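Local coordinates for SidF, inhibitor of growth family, member 3 (Legionella pneumophila subsp. pneumophila, PDB 4FYE), which acts as a phosphoinositide phosphatase, probably removing the 3-phosphate from phosphatidylinositol 3,4,5-trisphosphate, at residues Tyr32-Glu37 with Ala75-Asp80; Gln307-Arg312 with Asn350-Thr355; Met313-Leu318 with Ala340-Leu345; Asp457-Asn462 with Leu596-Asn601; His473-Gly478 with Lys565-Lys570. The protein carries 1 engineered substitution. One frame throughout, in Å; residues are numbered along the deposited sequence.

Contact 1: Tyr32-Glu37 with Ala75-Asp80; sequences YGYPGE and ANNYID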
# COMPACT_ATOMS: atom_id res chain seq x y z
N TYR A 32 -1.83 -13.90 -17.56
CA TYR A 32 -2.95 -13.37 -16.77
C TYR A 32 -4.32 -14.04 -16.99
O TYR A 32 -5.19 -13.91 -16.11
CB TYR A 32 -3.08 -11.93 -17.13
CG TYR A 32 -1.97 -11.12 -16.63
CD1 TYR A 32 -1.99 -10.62 -15.29
CD2 TYR A 32 -0.89 -10.80 -17.45
CE1 TYR A 32 -0.96 -9.81 -14.80
CE2 TYR A 32 0.15 -10.00 -16.97
CZ TYR A 32 0.11 -9.51 -15.67
OH TYR A 32 1.11 -8.68 -15.23
N GLY A 33 -4.50 -14.72 -18.14
CA GLY A 33 -5.72 -15.41 -18.54
C GLY A 33 -6.86 -14.42 -18.80
O GLY A 33 -6.62 -13.22 -18.96
N TYR A 34 -8.10 -14.91 -18.80
CA TYR A 34 -9.23 -14.10 -19.19
C TYR A 34 -8.94 -13.34 -20.51
O TYR A 34 -8.98 -12.09 -20.56
CB TYR A 34 -9.65 -13.17 -18.04
CG TYR A 34 -9.84 -13.87 -16.68
CD1 TYR A 34 -11.14 -14.34 -16.28
CD2 TYR A 34 -8.76 -14.11 -15.82
CE1 TYR A 34 -11.33 -15.01 -15.07
CE2 TYR A 34 -8.94 -14.80 -14.62
CZ TYR A 34 -10.23 -15.22 -14.24
OH TYR A 34 -10.41 -15.88 -13.01
N PRO A 35 -8.67 -14.07 -21.59
CA PRO A 35 -8.44 -13.36 -22.87
C PRO A 35 -9.59 -12.37 -23.27
O PRO A 35 -10.75 -12.67 -23.11
CB PRO A 35 -8.26 -14.49 -23.88
CG PRO A 35 -9.01 -15.68 -23.30
CD PRO A 35 -8.87 -15.52 -21.78
N GLY A 36 -9.24 -11.18 -23.75
CA GLY A 36 -10.26 -10.20 -24.09
C GLY A 36 -10.83 -9.48 -22.89
O GLY A 36 -11.48 -8.48 -23.06
N GLU A 37 -10.59 -9.94 -21.66
CA GLU A 37 -10.90 -9.08 -20.51
C GLU A 37 -9.58 -8.48 -19.99
O GLU A 37 -9.48 -7.26 -19.90
CB GLU A 37 -11.73 -9.75 -19.41
CG GLU A 37 -11.55 -9.11 -18.02
CD GLU A 37 -12.23 -9.87 -16.80
OE1 GLU A 37 -12.81 -11.00 -16.93
OE2 GLU A 37 -12.21 -9.33 -15.65
N ALA A 75 -6.43 -22.07 -13.39
CA ALA A 75 -5.65 -23.26 -13.70
C ALA A 75 -4.66 -23.03 -14.83
O ALA A 75 -3.50 -23.39 -14.70
CB ALA A 75 -6.56 -24.40 -14.03
N ASN A 76 -5.10 -22.40 -15.93
CA ASN A 76 -4.17 -22.04 -17.01
C ASN A 76 -3.07 -21.10 -16.55
O ASN A 76 -1.93 -21.34 -16.89
CB ASN A 76 -4.85 -21.40 -18.18
CG ASN A 76 -5.71 -22.37 -18.98
OD1 ASN A 76 -5.75 -23.55 -18.73
ND2 ASN A 76 -6.44 -21.84 -19.91
N ASN A 77 -3.41 -20.06 -15.77
CA ASN A 77 -2.41 -19.15 -15.21
C ASN A 77 -1.38 -19.87 -14.35
O ASN A 77 -0.18 -19.73 -14.50
CB ASN A 77 -3.09 -18.07 -14.36
CG ASN A 77 -3.88 -17.13 -15.21
OD1 ASN A 77 -3.68 -17.07 -16.42
ND2 ASN A 77 -4.80 -16.39 -14.59
N TYR A 78 -1.88 -20.65 -13.43
CA TYR A 78 -1.05 -21.51 -12.64
C TYR A 78 -0.20 -22.39 -13.46
O TYR A 78 0.95 -22.42 -13.18
CB TYR A 78 -1.87 -22.38 -11.70
CG TYR A 78 -0.96 -23.12 -10.76
CD1 TYR A 78 -0.54 -22.54 -9.59
CD2 TYR A 78 -0.49 -24.39 -11.07
CE1 TYR A 78 0.28 -23.23 -8.72
CE2 TYR A 78 0.31 -25.07 -10.20
CZ TYR A 78 0.69 -24.46 -9.04
OH TYR A 78 1.49 -25.12 -8.16
N ILE A 79 -0.75 -23.11 -14.45
CA ILE A 79 0.10 -23.99 -15.24
C ILE A 79 1.26 -23.19 -15.90
O ILE A 79 2.43 -23.52 -15.74
CB ILE A 79 -0.66 -24.74 -16.34
CG1 ILE A 79 -1.91 -25.51 -15.87
CG2 ILE A 79 0.26 -25.61 -17.14
CD1 ILE A 79 -1.71 -26.67 -14.98
N ASP A 80 0.93 -22.13 -16.61
CA ASP A 80 1.86 -21.44 -17.48
C ASP A 80 2.91 -20.74 -16.67
O ASP A 80 4.08 -20.72 -17.07
CB ASP A 80 1.13 -20.36 -18.33
CG ASP A 80 0.21 -20.96 -19.40
OD1 ASP A 80 0.33 -22.17 -19.74
OD2 ASP A 80 -0.66 -20.21 -19.91

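Contact 2: Gln307-Arg312 with Asn350-Thr355; sequences QRQIDR and NPLSVT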
# COMPACT_ATOMS: atom_id res chain seq x y z
N GLN A 307 10.91 10.65 -4.47
CA GLN A 307 10.64 10.56 -5.94
C GLN A 307 9.16 10.83 -6.18
O GLN A 307 8.85 11.50 -7.14
CB GLN A 307 11.04 9.16 -6.58
CG GLN A 307 11.32 9.19 -8.11
CD GLN A 307 12.67 9.82 -8.53
OE1 GLN A 307 13.74 9.45 -8.02
NE2 GLN A 307 12.64 10.74 -9.48
N ARG A 308 8.26 10.30 -5.34
CA ARG A 308 6.82 10.57 -5.56
C ARG A 308 6.64 12.13 -5.49
O ARG A 308 5.97 12.73 -6.31
CB ARG A 308 5.91 9.85 -4.52
CG ARG A 308 4.47 10.41 -4.48
CD ARG A 308 3.37 9.55 -3.70
NE ARG A 308 3.22 10.35 -2.59
CZ ARG A 308 2.23 11.10 -2.20
NH1 ARG A 308 0.97 11.02 -2.64
NH2 ARG A 308 2.56 11.81 -1.16
N GLN A 309 7.32 12.77 -4.54
CA GLN A 309 7.14 14.17 -4.32
C GLN A 309 7.60 14.91 -5.57
O GLN A 309 6.91 15.82 -5.99
CB GLN A 309 7.90 14.58 -3.07
CG GLN A 309 7.62 15.99 -2.59
CD GLN A 309 8.19 16.26 -1.21
OE1 GLN A 309 9.21 16.92 -1.09
NE2 GLN A 309 7.56 15.70 -0.17
N ILE A 310 8.71 14.52 -6.19
CA ILE A 310 9.13 15.13 -7.44
C ILE A 310 8.08 14.89 -8.59
O ILE A 310 7.77 15.84 -9.38
CB ILE A 310 10.56 14.67 -7.86
CG1 ILE A 310 11.70 15.50 -7.22
CG2 ILE A 310 10.78 14.94 -9.35
CD1 ILE A 310 11.77 15.56 -5.74
N ASP A 311 7.54 13.66 -8.69
CA ASP A 311 6.52 13.29 -9.69
C ASP A 311 5.29 14.19 -9.59
O ASP A 311 4.58 14.38 -10.58
CB ASP A 311 5.92 11.90 -9.37
CG ASP A 311 6.87 10.79 -9.59
OD1 ASP A 311 8.04 11.11 -10.01
OD2 ASP A 311 6.46 9.60 -9.33
N ARG A 312 4.95 14.57 -8.37
CA ARG A 312 3.77 15.37 -8.15
C ARG A 312 4.03 16.84 -8.46
O ARG A 312 3.14 17.64 -8.33
CB ARG A 312 3.25 15.18 -6.73
CG ARG A 312 2.58 13.82 -6.64
CD ARG A 312 2.39 13.18 -5.27
NE ARG A 312 1.77 14.05 -4.26
CZ ARG A 312 0.50 14.37 -4.31
NH1 ARG A 312 -0.23 13.91 -5.31
NH2 ARG A 312 -0.05 15.10 -3.37
N ASN A 350 16.63 23.32 -2.92
CA ASN A 350 15.57 23.21 -1.93
C ASN A 350 15.74 21.99 -1.03
O ASN A 350 15.98 20.87 -1.52
CB ASN A 350 14.19 23.17 -2.64
CG ASN A 350 13.84 24.50 -3.37
OD1 ASN A 350 13.17 25.34 -2.83
ND2 ASN A 350 14.28 24.65 -4.58
N PRO A 351 15.67 22.20 0.29
CA PRO A 351 15.70 21.10 1.28
C PRO A 351 14.47 20.26 1.10
O PRO A 351 13.41 20.77 0.87
CB PRO A 351 15.61 21.82 2.65
CG PRO A 351 15.97 23.28 2.36
CD PRO A 351 16.06 23.50 0.86
N LEU A 352 14.63 18.96 1.14
CA LEU A 352 13.53 18.09 0.79
C LEU A 352 13.08 17.46 2.04
O LEU A 352 13.93 17.10 2.89
CB LEU A 352 14.00 16.99 -0.11
CG LEU A 352 13.65 17.16 -1.58
CD1 LEU A 352 13.40 18.60 -1.99
CD2 LEU A 352 14.79 16.57 -2.40
N SER A 353 11.76 17.34 2.20
CA SER A 353 11.34 16.57 3.32
C SER A 353 10.07 15.85 3.06
O SER A 353 9.24 16.26 2.28
CB SER A 353 11.31 17.37 4.65
OG SER A 353 10.70 18.59 4.47
N VAL A 354 9.93 14.75 3.76
CA VAL A 354 9.02 13.81 3.37
C VAL A 354 8.36 13.39 4.63
O VAL A 354 9.01 13.35 5.65
CB VAL A 354 9.84 12.73 2.66
CG1 VAL A 354 9.98 11.46 3.45
CG2 VAL A 354 9.32 12.57 1.25
N THR A 355 7.05 13.14 4.58
CA THR A 355 6.41 12.50 5.75
C THR A 355 5.62 11.23 5.46
O THR A 355 4.77 11.20 4.58
CB THR A 355 5.76 13.48 6.77
OG1 THR A 355 4.53 12.96 7.31
CG2 THR A 355 5.61 14.90 6.25
O HOH W 1 9.89 18.96 0.65

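Contact 3: Met313-Leu318 with Ala340-Leu345; sequences MTNEDL and AQLIKL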
# COMPACT_ATOMS: atom_id res chain seq x y z
N MET A 313 5.23 17.21 -8.88
CA MET A 313 5.43 18.58 -9.38
C MET A 313 5.44 18.75 -10.89
O MET A 313 6.11 18.00 -11.65
CB MET A 313 6.66 19.19 -8.77
CG MET A 313 6.45 19.22 -7.25
SD MET A 313 7.70 20.09 -6.33
CE MET A 313 8.99 18.94 -6.59
N THR A 314 4.69 19.74 -11.34
CA THR A 314 4.68 20.07 -12.76
C THR A 314 5.97 20.78 -12.96
O THR A 314 6.61 21.26 -12.01
CB THR A 314 3.48 20.98 -13.12
OG1 THR A 314 3.65 22.29 -12.53
CG2 THR A 314 2.20 20.35 -12.50
N ASN A 315 6.33 20.88 -14.21
CA ASN A 315 7.35 21.83 -14.63
C ASN A 315 7.21 23.27 -14.10
O ASN A 315 8.19 23.83 -13.62
CB ASN A 315 7.55 21.78 -16.13
CG ASN A 315 8.23 20.48 -16.58
OD1 ASN A 315 8.18 19.45 -15.89
ND2 ASN A 315 8.84 20.52 -17.74
N GLU A 316 6.01 23.86 -14.16
CA GLU A 316 5.79 25.22 -13.62
C GLU A 316 6.20 25.23 -12.14
O GLU A 316 6.91 26.14 -11.70
CB GLU A 316 4.33 25.64 -13.71
CG GLU A 316 3.96 26.70 -14.74
CD GLU A 316 2.60 27.40 -14.43
OE1 GLU A 316 2.41 28.61 -14.81
OE2 GLU A 316 1.70 26.76 -13.80
N ASP A 317 5.75 24.21 -11.39
CA ASP A 317 6.06 23.99 -9.96
C ASP A 317 7.58 23.95 -9.67
O ASP A 317 8.04 24.57 -8.76
CB ASP A 317 5.46 22.67 -9.47
CG ASP A 317 3.92 22.71 -9.26
OD1 ASP A 317 3.34 23.81 -9.07
OD2 ASP A 317 3.28 21.60 -9.29
N LEU A 318 8.36 23.22 -10.44
CA LEU A 318 9.77 23.21 -10.16
C LEU A 318 10.43 24.60 -10.44
O LEU A 318 11.23 25.15 -9.65
CB LEU A 318 10.43 22.11 -11.00
CG LEU A 318 10.00 20.68 -10.76
CD1 LEU A 318 10.14 19.84 -12.02
CD2 LEU A 318 10.83 20.06 -9.67
N ALA A 340 14.62 17.28 -16.71
CA ALA A 340 15.77 16.81 -15.91
C ALA A 340 16.49 18.02 -15.26
O ALA A 340 16.91 17.95 -14.10
CB ALA A 340 16.76 16.01 -16.79
N GLN A 341 16.68 19.08 -16.04
CA GLN A 341 17.45 20.22 -15.60
C GLN A 341 16.69 20.92 -14.46
O GLN A 341 17.26 21.30 -13.45
CB GLN A 341 17.67 21.16 -16.80
CG GLN A 341 18.68 22.25 -16.52
CD GLN A 341 18.67 23.36 -17.60
OE1 GLN A 341 17.62 23.72 -18.17
NE2 GLN A 341 19.85 23.93 -17.86
N LEU A 342 15.38 21.08 -14.63
CA LEU A 342 14.51 21.58 -13.59
C LEU A 342 14.61 20.75 -12.32
O LEU A 342 14.70 21.32 -11.25
CB LEU A 342 13.07 21.54 -14.09
CG LEU A 342 12.50 22.83 -14.68
CD1 LEU A 342 13.53 23.95 -14.81
CD2 LEU A 342 11.75 22.54 -15.97
N ILE A 343 14.63 19.42 -12.43
CA ILE A 343 14.62 18.60 -11.22
C ILE A 343 15.93 18.75 -10.48
O ILE A 343 15.97 18.97 -9.26
CB ILE A 343 14.34 17.14 -11.53
CG1 ILE A 343 12.89 17.02 -11.93
CG2 ILE A 343 14.61 16.25 -10.30
CD1 ILE A 343 12.54 15.64 -12.51
N LYS A 344 17.00 18.72 -11.26
CA LYS A 344 18.33 18.90 -10.72
C LYS A 344 18.50 20.26 -10.01
O LYS A 344 19.01 20.32 -8.93
CB LYS A 344 19.39 18.74 -11.83
CG LYS A 344 20.79 18.95 -11.26
CD LYS A 344 21.87 19.32 -12.26
CE LYS A 344 22.99 19.99 -11.49
NZ LYS A 344 24.27 19.86 -12.24
N LEU A 345 18.07 21.34 -10.64
CA LEU A 345 18.20 22.64 -10.02
C LEU A 345 17.29 22.73 -8.80
O LEU A 345 17.67 23.26 -7.80
CB LEU A 345 17.89 23.77 -11.02
CG LEU A 345 19.03 24.05 -12.03
CD1 LEU A 345 18.62 24.92 -13.22
CD2 LEU A 345 20.28 24.64 -11.39

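Contact 4: Asp457-Asn462 with Leu596-Asn601; sequences DKVAQN and LQHFYN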
# COMPACT_ATOMS: atom_id res chain seq x y z
N ASP A 457 -5.03 25.89 12.49
CA ASP A 457 -4.54 27.22 12.86
C ASP A 457 -4.15 28.03 11.62
O ASP A 457 -4.26 29.25 11.62
CB ASP A 457 -3.33 27.11 13.82
CG ASP A 457 -3.69 26.48 15.18
OD1 ASP A 457 -4.88 26.15 15.40
OD2 ASP A 457 -2.80 26.30 16.06
N LYS A 458 -3.77 27.32 10.56
CA LYS A 458 -3.05 27.84 9.41
C LYS A 458 -3.92 28.13 8.18
O LYS A 458 -3.56 28.96 7.36
CB LYS A 458 -1.92 26.85 9.07
CG LYS A 458 -0.74 27.39 8.29
CD LYS A 458 -0.79 26.97 6.83
CE LYS A 458 -0.03 25.67 6.62
NZ LYS A 458 -0.56 24.99 5.41
N VAL A 459 -5.03 27.43 8.00
CA VAL A 459 -6.00 27.82 6.97
C VAL A 459 -7.37 28.19 7.57
O VAL A 459 -8.40 28.00 6.94
CB VAL A 459 -6.15 26.84 5.76
CG1 VAL A 459 -5.02 27.04 4.75
CG2 VAL A 459 -6.30 25.37 6.17
N ALA A 460 -7.35 28.74 8.78
CA ALA A 460 -8.54 29.41 9.34
C ALA A 460 -8.60 30.84 8.80
O ALA A 460 -9.67 31.48 8.78
CB ALA A 460 -8.47 29.41 10.86
N GLN A 461 -7.44 31.32 8.36
CA GLN A 461 -7.24 32.67 7.82
C GLN A 461 -8.05 32.91 6.54
O GLN A 461 -8.69 33.95 6.41
CB GLN A 461 -5.72 32.91 7.66
CG GLN A 461 -5.22 33.49 6.33
CD GLN A 461 -4.99 35.00 6.36
OE1 GLN A 461 -4.87 35.65 5.31
NE2 GLN A 461 -4.94 35.58 7.57
N ASN A 462 -8.09 31.94 5.63
CA ASN A 462 -8.82 32.12 4.36
C ASN A 462 -10.35 32.03 4.40
O ASN A 462 -11.01 32.17 3.37
CB ASN A 462 -8.25 31.22 3.27
CG ASN A 462 -6.85 31.64 2.89
OD1 ASN A 462 -6.57 32.82 2.57
ND2 ASN A 462 -5.94 30.69 2.94
N LEU A 596 -12.45 24.82 1.04
CA LEU A 596 -13.61 24.52 1.89
C LEU A 596 -13.78 23.02 2.14
O LEU A 596 -14.32 22.61 3.17
CB LEU A 596 -14.87 25.13 1.29
CG LEU A 596 -15.09 26.62 1.59
CD1 LEU A 596 -13.81 27.42 1.45
CD2 LEU A 596 -16.19 27.23 0.74
N GLN A 597 -13.32 22.23 1.18
CA GLN A 597 -13.41 20.77 1.23
C GLN A 597 -12.27 20.25 2.06
O GLN A 597 -12.47 19.40 2.92
CB GLN A 597 -13.35 20.19 -0.18
CG GLN A 597 -14.47 20.69 -1.10
CD GLN A 597 -14.24 20.33 -2.55
OE1 GLN A 597 -13.09 20.33 -3.02
NE2 GLN A 597 -15.32 20.00 -3.27
N HIS A 598 -11.07 20.77 1.79
CA HIS A 598 -9.92 20.44 2.62
C HIS A 598 -10.23 20.69 4.05
O HIS A 598 -10.06 19.79 4.87
CB HIS A 598 -8.68 21.22 2.24
CG HIS A 598 -7.50 21.00 3.19
ND1 HIS A 598 -6.86 19.80 3.29
CD2 HIS A 598 -6.88 21.86 4.11
CE1 HIS A 598 -5.88 19.90 4.22
NE2 HIS A 598 -5.90 21.16 4.72
N PHE A 599 -10.69 21.88 4.40
CA PHE A 599 -10.95 22.18 5.82
C PHE A 599 -11.97 21.21 6.45
O PHE A 599 -11.74 20.61 7.52
CB PHE A 599 -11.43 23.63 6.03
CG PHE A 599 -11.62 24.00 7.49
CD1 PHE A 599 -12.80 23.68 8.16
CD2 PHE A 599 -10.62 24.67 8.19
CE1 PHE A 599 -12.99 24.03 9.49
CE2 PHE A 599 -10.81 25.02 9.53
CZ PHE A 599 -11.99 24.70 10.18
N TYR A 600 -13.10 21.09 5.80
CA TYR A 600 -14.15 20.25 6.30
C TYR A 600 -13.80 18.76 6.34
O TYR A 600 -14.22 18.03 7.25
CB TYR A 600 -15.35 20.42 5.40
CG TYR A 600 -16.46 19.55 5.86
CD1 TYR A 600 -16.55 18.21 5.43
CD2 TYR A 600 -17.37 20.03 6.78
CE1 TYR A 600 -17.57 17.40 5.90
CE2 TYR A 600 -18.40 19.24 7.26
CZ TYR A 600 -18.49 17.93 6.81
OH TYR A 600 -19.52 17.17 7.31
N ASN A 601 -13.07 18.28 5.34
CA ASN A 601 -12.82 16.85 5.29
C ASN A 601 -11.84 16.42 6.36
O ASN A 601 -12.06 15.40 7.01
CB ASN A 601 -12.46 16.39 3.86
CG ASN A 601 -13.70 16.21 2.99
OD1 ASN A 601 -14.83 15.91 3.48
ND2 ASN A 601 -13.53 16.40 1.70

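Contact 5: His473-Gly478 with Lys565-Lys570; sequences HTLLKG and KGQINK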
# COMPACT_ATOMS: atom_id res chain seq x y z
N HIS A 473 -13.18 24.91 14.87
CA HIS A 473 -11.78 24.98 15.17
C HIS A 473 -11.60 25.09 16.66
O HIS A 473 -10.93 24.25 17.26
CB HIS A 473 -11.18 26.16 14.44
CG HIS A 473 -9.71 26.34 14.68
ND1 HIS A 473 -9.07 25.74 15.69
CD2 HIS A 473 -8.76 27.12 14.02
CE1 HIS A 473 -7.77 26.09 15.66
NE2 HIS A 473 -7.59 26.93 14.64
N THR A 474 -12.23 26.11 17.28
CA THR A 474 -12.21 26.33 18.75
C THR A 474 -12.39 25.02 19.49
O THR A 474 -11.58 24.67 20.35
CB THR A 474 -13.30 27.32 19.22
OG1 THR A 474 -12.92 28.65 18.86
CG2 THR A 474 -13.54 27.26 20.76
N LEU A 475 -13.44 24.29 19.12
CA LEU A 475 -13.77 23.01 19.74
C LEU A 475 -12.75 21.91 19.48
O LEU A 475 -12.51 21.06 20.36
CB LEU A 475 -15.17 22.56 19.33
CG LEU A 475 -16.32 23.52 19.71
CD1 LEU A 475 -17.66 22.85 19.41
CD2 LEU A 475 -16.29 23.95 21.18
N LEU A 476 -12.15 21.92 18.29
CA LEU A 476 -11.25 20.83 17.92
C LEU A 476 -9.90 20.98 18.55
O LEU A 476 -9.14 20.01 18.60
CB LEU A 476 -11.06 20.72 16.41
CG LEU A 476 -12.19 20.04 15.64
CD1 LEU A 476 -11.57 19.42 14.40
CD2 LEU A 476 -12.94 19.00 16.47
N LYS A 477 -9.63 22.19 19.02
CA LYS A 477 -8.39 22.51 19.71
C LYS A 477 -8.15 21.53 20.84
O LYS A 477 -7.02 21.32 21.24
CB LYS A 477 -8.44 23.93 20.27
CG LYS A 477 -7.73 24.97 19.40
CD LYS A 477 -6.22 24.90 19.59
CE LYS A 477 -5.50 26.03 18.87
NZ LYS A 477 -4.04 25.79 18.68
N GLY A 478 -9.22 20.90 21.30
CA GLY A 478 -9.15 19.96 22.42
C GLY A 478 -8.78 20.62 23.76
O GLY A 478 -8.81 21.85 23.90
N LYS A 565 -18.48 15.68 22.54
CA LYS A 565 -18.70 14.98 21.30
C LYS A 565 -19.98 15.44 20.64
O LYS A 565 -20.03 15.61 19.43
CB LYS A 565 -18.75 13.48 21.56
CG LYS A 565 -20.06 12.82 21.16
CD LYS A 565 -20.43 11.72 22.13
CE LYS A 565 -21.05 12.27 23.41
NZ LYS A 565 -20.47 11.63 24.62
N GLY A 566 -21.02 15.66 21.43
CA GLY A 566 -22.32 16.01 20.87
C GLY A 566 -22.29 17.30 20.10
O GLY A 566 -22.92 17.43 19.06
N GLN A 567 -21.55 18.28 20.62
CA GLN A 567 -21.46 19.59 19.97
C GLN A 567 -20.44 19.65 18.82
O GLN A 567 -20.61 20.43 17.87
CB GLN A 567 -21.07 20.72 20.95
CG GLN A 567 -21.53 20.58 22.39
CD GLN A 567 -20.71 21.48 23.32
OE1 GLN A 567 -20.34 21.08 24.42
NE2 GLN A 567 -20.41 22.70 22.86
N ILE A 568 -19.36 18.89 18.94
CA ILE A 568 -18.41 18.83 17.86
C ILE A 568 -19.19 18.45 16.62
O ILE A 568 -19.05 19.06 15.57
CB ILE A 568 -17.28 17.85 18.20
CG1 ILE A 568 -16.40 18.46 19.31
CG2 ILE A 568 -16.46 17.57 16.98
CD1 ILE A 568 -15.56 17.46 20.09
N ASN A 569 -20.11 17.51 16.79
CA ASN A 569 -20.95 17.03 15.70
C ASN A 569 -21.99 18.04 15.20
O ASN A 569 -22.09 18.28 14.00
CB ASN A 569 -21.63 15.71 16.09
CG ASN A 569 -20.65 14.56 16.28
OD1 ASN A 569 -19.54 14.57 15.76
ND2 ASN A 569 -21.06 13.57 17.06
N LYS A 570 -22.77 18.62 16.12
CA LYS A 570 -23.71 19.67 15.75
C LYS A 570 -22.94 20.78 15.01
O LYS A 570 -23.46 21.31 14.03
CB LYS A 570 -24.49 20.22 16.96
CG LYS A 570 -25.69 21.14 16.65
CD LYS A 570 -27.06 20.44 16.72
CE LYS A 570 -27.26 19.34 15.67
NZ LYS A 570 -28.64 18.75 15.71

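Contact 1: Tyr32-Glu37 with Ala75-Asp80
The Asn77 amide lies alongside the peptide linking Tyr32 and Gly33, bonding one end of it weakly. Its ND2 donates to Tyr32 O at 2.9 Å, a weak bond because the N-H is bent to 139°. At the other end of the amide, Asn77 OD1 comes within 3.0 Å of Gly33 N at an angle too poor for a hydrogen bond. CG stands anti to the carbonyl carbon (chi1 -69°), and this carries the amide off the helix and onto the loop. Tyr32 O takes a second donor, Arg38 NH1, and also lies in the plane of the Tyr34 ring, at its edge. Further out, Tyr34 is fixed by its hydroxyl, hydrogen-bonded to Glu74 and to Asp70 N, and by its backbone N, which bonds Gln73. Beyond it, Glu37 N returns to Tyr34 O at 2.9 Å across Pro35 and Gly36. This is a type II beta turn, and it leads the loop from its docking place on helix 71-92 into strand 39-42, an edge strand of the six-stranded mixed sheet.

Contact 2: Gln307-Arg312 with Asn350-Thr355
Gln309 OE1 reaches Ser353 through a water, accepting from it at 2.8 Å while the same water accepts from Ser353 N at 2.9 Å. The other end of the amide works directly: Gln309 NE2 donates to Ser353 O at 3.0 Å, with an N-H...O angle of 160°. That oxygen lies almost in the amide plane of Gln309, although seen from the serine the donor sits 27° off the carbonyl plane. A single side chain thus serves both backbone polar groups of one residue, one directly and one through solvent. It spans the distance by running extended, with CG anti to the backbone N (chi1 -170°). The site is the start of strand 353-360, which is flanked by strands 402-416 and 641-645: Leu352 and Val354 on either side of Ser353 bond Gly409 of the first, and Thr355 bonds Ala641 of the second. Apolar groups frame the amide loosely: Val354 CG2 lies 3.9 Å from Gln309 NE2, and Leu352 comes up near Gln309 OE1. On another side of the helix, Arg312 NE sits 3.4 Å above the guanidinium plane of Arg308, offset toward its rim. Both arginines salt-bridge Asp265, which holds the two guanidinium groups together, and Arg312 has a second carboxylate in Asp639.

Contact 3: Met313-Leu318 with Ala340-Leu345
Leu342, packed against Leu318 and Asn315, has unusual torsions: chi2 is 6°, with CD1 nearly eclipsing CA, a probably strained shape if the model is right there. Its CD2 meets the Asn315 amide, 4.0 Å from ND2, the two side chains crossing at about a right angle. Lower on the same leucine, CB lies 4.0 Å from Leu318 CD1. That methyl also touches Ile343 CG1 at 3.9 Å, so one branch of Leu318 serves two successive residues of the facing helix. Leu318 is placed in the first turn of its helix, which opens with a capping box. Asp317 N donates to Thr314 OG1 at 3.1 Å, nearly straight at 170°, and Thr314 N returns a bond to Asp317 OD2 on its anti side. Arg339, one turn before Leu342 and Ile343, hydrogen-bonds Asn315 OD1 and Met313 O, adding a polar tie beside the apolar patch. Helix 315-320 thus packs on helix 335-349, with Leu331 of the connecting loop touching Leu342, while Ile343 also rests on Ile396 and Thr398 of strand 391-399.

Contact 4: Asp457-Asn462 with Leu596-Asn601
Val459, which meets His598 and Phe599, follows helix 438-458. Ahead of it Asp457 turns away from helix 590-614. Val459 makes the contact with two different atoms. Its CG2 approaches the edge of the His598 imidazole, near the ring plane, 4.1 Å from CD2, and the two side chains stand at about a right angle. The imidazole cannot readily turn, because ND1 is hydrogen-bonded to Glu637 and NE2 to Asn455 of the helix that leads to Val459. The other atom is the carbonyl oxygen: Val459 O lies 4.2 Å from Phe599 CD2, oblique to the ring. Phe599 is swung out toward the loop with CG anti to its N (chi1 -176°) and also packs on Leu463, Ala469 and Leu575. Next along the chain, Ala460 leans on His473, a residue of the helix that follows the loop. The arrangement is that of an interhelical loop laid across a neighbouring helix: the link between helices 438-458 and 467-476 rests on helix 590-614 in the largely helical part of the fold.

Contact 5: His473-Gly478 with Lys565-Lys570
Leu476 and Ile568 form the tight part of this helix-helix packing, where helix 467-476 lies against the long helix 522-583. Leu476 CD2 and Ile568 CG2 are 3.8 Å apart, on side chains that meet at a slant. Ile568 CG2 is anti to its own N (chi1 -71° for CG1), which directs it to the leucine. Both residues are buried: Thr607 of helix 590-614 touches the two of them, and Cys603 and Leu456 also pack on Leu476. One residue earlier the fit slackens. Leu475 points toward the facing helix, but its CB stays 4.3 Å from Ile568 CG1, and its CD1 rests over the backbone, 4.1 Å from Gln567 O. Gln567 itself is exposed at the solvent side, where its helix is kinked, the N atoms of Gly566 and Gln567 having no bond to the preceding turn. On the other helix, Gly478 leaves the helical path with phi 67°. Near that end, Leu475 O accepts a hydrogen bond from the hydroxyl of Tyr560, a residue on helix 522-583.

How the contacts relate
From the N terminus, contact 1 comes first and closes a loop of 37 residues, tying the segment before strand 39-42 to helix 71-92. It stands alone, its centre about 39 Å from that of contact 2, on the far side of the chain's centre. Contact 2 joins the end of helix 284-311 to the start of strand 353-360, and contact 3 is nested inside that loop; the two touch, Ile310 CG2 lying 3.7 Å from Ile343 CD1. Contact 4 closes the longest loop, with contact 5 nested within it, and Asp457 OD2 to Lys477 NZ, a 2.9 Å salt bridge, connects the pair. Contacts 2 and 3 tie helices to the four-stranded sheet, at an inner strand and beside an outer one; contacts 4 and 5 join helices and a loop.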